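Local coordinates for enoyl-CoA hydratase subunit I (Geobacillus kaustophilus, PDB 2QQ3) that hydrates the double bond of 2-enoyl-CoA thioesters to give 3-hydroxyacyl-CoA, as a hydro-lyase of the crotonase family, at the interface of chains A and B. Coordinates in Å, arbitrary orientation; residue numbers count along the deposited sequence, not the author numbering. Chains: chain A/B, Enoyl-CoA hydratase subunit I.

The interface of chains A and B. Residues chain A 202-203, 206-207, 210, 233, 237, 257-258; chain B 77, 80-81.
Helix 76-82 of chain B lies against helix 202-217 of chain A, and A:Arg206 is the polar centre of the patch. Its CG is anti to the backbone N (chi1 -172°), and the chain stays extended to NE, which carries the guanidinium across the interface. A:Arg206 CD already lies 3.8 Å from CZ3 of B:Trp81. Beyond it, A:Arg206 NE meets the carboxylate tip to tip, forming a salt bridge of 2.9 Å to B:Glu80 OE2; this oxygen lies close to the guanidinium plane and offers its anti lone pair, the guanidinium and carboxylate planes standing 74° apart. A:Arg206 CZ passes 3.7 Å from B:Trp81 CE3, the rim of the indole lying over one guanidinium face at an oblique tilt. NH1 packs against the same rim, whereas A:Arg206 NH2 donates a longer bond, 3.2 Å, to the main-chain B:Glu80 O, approaching from above the carbonyl plane. Side chain and backbone of B:Glu80 are thus gripped together. An alanine in place of the arginine would lose both bonds and probably leave the carboxylate without its charge partner and the indole less firmly held. A water bridges B:Glu80 OE2 to A:Glu210 OE2, and the arginine probably offsets the repulsion between these acids. On the apolar side, A:Leu203 divides its branches: CD2 sits over a face of the B:Trp81 ring, off-centre, 3.6 Å from CE2, and CD1 touches B:Ile77 CD1 at 3.6 Å. B:Trp81 NE1 adds a weak hydrogen bond to A:Gly257 O near the C-terminus. Repeated by two-fold symmetry, this mixed apolar and ionic patch probably helps join the two subunits within the deposited hexamer, an arrangement common among crotonase-family enzymes.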
loop_
_atom_site.group_PDB
_atom_site.type_symbol
_atom_site.label_atom_id
_atom_site.label_comp_id
_atom_site.label_asym_id
_atom_site.label_seq_id
_atom_site.Cartn_x
_atom_site.Cartn_y
_atom_site.Cartn_z
ATOM N N PRO A 202 -8.652 29.626 5.637
ATOM C CA PRO A 202 -7.768 28.758 6.429
ATOM C C PRO A 202 -8.111 27.268 6.402
ATOM O O PRO A 202 -7.217 26.424 6.307
ATOM C CB PRO A 202 -7.877 29.342 7.835
ATOM C CG PRO A 202 -8.182 30.796 7.578
ATOM C CD PRO A 202 -9.182 30.726 6.461
ATOM N N LEU A 203 -9.395 26.941 6.496
ATOM C CA LEU A 203 -9.814 25.542 6.482
ATOM C C LEU A 203 -9.521 24.880 5.148
ATOM O O LEU A 203 -9.066 23.733 5.103
ATOM C CB LEU A 203 -11.311 25.422 6.806
ATOM C CG LEU A 203 -11.642 25.498 8.297
ATOM C CD1 LEU A 203 -13.154 25.584 8.495
ATOM C CD2 LEU A 203 -11.065 24.268 8.999
ATOM N N ARG A 206 -5.854 24.105 4.796
ATOM C CA ARG A 206 -5.584 22.999 5.697
ATOM C C ARG A 206 -5.973 21.655 5.072
ATOM O O ARG A 206 -5.143 20.752 4.958
ATOM C CB ARG A 206 -6.370 23.215 6.995
ATOM C CG ARG A 206 -6.063 22.245 8.134
ATOM C CD ARG A 206 -7.066 22.477 9.269
ATOM N NE ARG A 206 -6.839 21.682 10.475
ATOM C CZ ARG A 206 -5.822 21.852 11.317
ATOM N NH1 ARG A 206 -4.909 22.788 11.090
ATOM N NH2 ARG A 206 -5.742 21.107 12.412
ATOM N N LEU A 207 -7.233 21.530 4.664
ATOM C CA LEU A 207 -7.721 20.279 4.087
ATOM C C LEU A 207 -7.159 19.968 2.706
ATOM O O LEU A 207 -7.008 18.803 2.345
ATOM C CB LEU A 207 -9.253 20.272 4.074
ATOM C CG LEU A 207 -9.884 19.764 5.386
ATOM C CD1 LEU A 207 -9.136 20.308 6.597
ATOM C CD2 LEU A 207 -11.346 20.157 5.439
ATOM N N GLU A 210 -3.838 18.412 3.316
ATOM C CA GLU A 210 -3.938 17.011 3.705
ATOM C C GLU A 210 -4.186 16.131 2.495
ATOM O O GLU A 210 -3.584 15.062 2.373
ATOM C CB GLU A 210 -5.071 16.786 4.701
ATOM C CG GLU A 210 -4.895 17.452 6.043
ATOM C CD GLU A 210 -5.977 17.035 7.027
ATOM O OE1 GLU A 210 -7.162 16.962 6.621
ATOM O OE2 GLU A 210 -5.647 16.782 8.204
ATOM N N LEU A 233 -16.624 18.005 4.966
ATOM C CA LEU A 233 -16.326 18.782 6.162
ATOM C C LEU A 233 -16.326 20.287 5.943
ATOM O O LEU A 233 -16.726 21.046 6.825
ATOM C CB LEU A 233 -14.983 18.346 6.753
ATOM C CG LEU A 233 -15.039 17.008 7.499
ATOM C CD1 LEU A 233 -13.642 16.579 7.929
ATOM C CD2 LEU A 233 -15.944 17.153 8.707
ATOM N N SER A 237 -18.428 24.681 7.494
ATOM C CA SER A 237 -17.792 25.963 7.785
ATOM C C SER A 237 -18.529 27.176 7.240
ATOM O O SER A 237 -19.172 27.123 6.191
ATOM C CB SER A 237 -16.357 25.991 7.247
ATOM O OG SER A 237 -16.339 26.118 5.835
ATOM N N GLY A 257 -11.970 31.737 8.802
ATOM C CA GLY A 257 -11.301 30.556 9.320
ATOM C C GLY A 257 -12.199 29.702 10.192
ATOM O O GLY A 257 -11.765 29.155 11.205
ATOM N N LYS A 258 -13.460 29.592 9.789
ATOM C CA LYS A 258 -14.450 28.806 10.514
ATOM C C LYS A 258 -15.695 28.672 9.646
ATOM O O LYS A 258 -15.680 29.214 8.520
ATOM C CB LYS A 258 -14.810 29.495 11.832
ATOM C CG LYS A 258 -15.221 30.939 11.646
ATOM C CD LYS A 258 -15.654 31.586 12.946
ATOM C CE LYS A 258 -15.964 33.057 12.719
ATOM N NZ LYS A 258 -16.929 33.254 11.595
ATOM N N ILE B 77 -16.043 21.522 12.716
ATOM C CA ILE B 77 -14.969 22.519 12.597
ATOM C C ILE B 77 -14.176 22.643 13.888
ATOM O O ILE B 77 -12.953 22.754 13.877
ATOM C CB ILE B 77 -15.539 23.901 12.214
ATOM C CG1 ILE B 77 -16.299 23.794 10.891
ATOM C CG2 ILE B 77 -14.416 24.928 12.109
ATOM C CD1 ILE B 77 -15.500 23.178 9.760
ATOM N N GLU B 80 -12.006 19.570 14.030
ATOM C CA GLU B 80 -10.951 19.643 13.022
ATOM C C GLU B 80 -9.772 20.492 13.508
ATOM O O GLU B 80 -8.613 20.080 13.393
ATOM C CB GLU B 80 -11.528 20.217 11.722
ATOM C CG GLU B 80 -10.511 20.465 10.602
ATOM C CD GLU B 80 -9.722 19.220 10.211
ATOM O OE1 GLU B 80 -10.347 18.180 9.895
ATOM O OE2 GLU B 80 -8.471 19.292 10.210
ATOM N N TRP B 81 -10.060 21.670 14.053
ATOM C CA TRP B 81 -8.998 22.537 14.555
ATOM C C TRP B 81 -8.357 21.948 15.811
ATOM O O TRP B 81 -7.153 22.073 16.011
ATOM C CB TRP B 81 -9.529 23.949 14.865
ATOM C CG TRP B 81 -9.739 24.811 13.642
ATOM C CD1 TRP B 81 -10.917 25.367 13.221
ATOM C CD2 TRP B 81 -8.746 25.216 12.685
ATOM N NE1 TRP B 81 -10.718 26.086 12.068
ATOM C CE2 TRP B 81 -9.396 26.010 11.717
ATOM C CE3 TRP B 81 -7.371 24.983 12.554
ATOM C CZ2 TRP B 81 -8.716 26.574 10.626
ATOM C CZ3 TRP B 81 -6.693 25.546 11.469
ATOM C CH2 TRP B 81 -7.369 26.331 10.522
HETATM O O HOH W 1 -7.207 17.096 10.334
#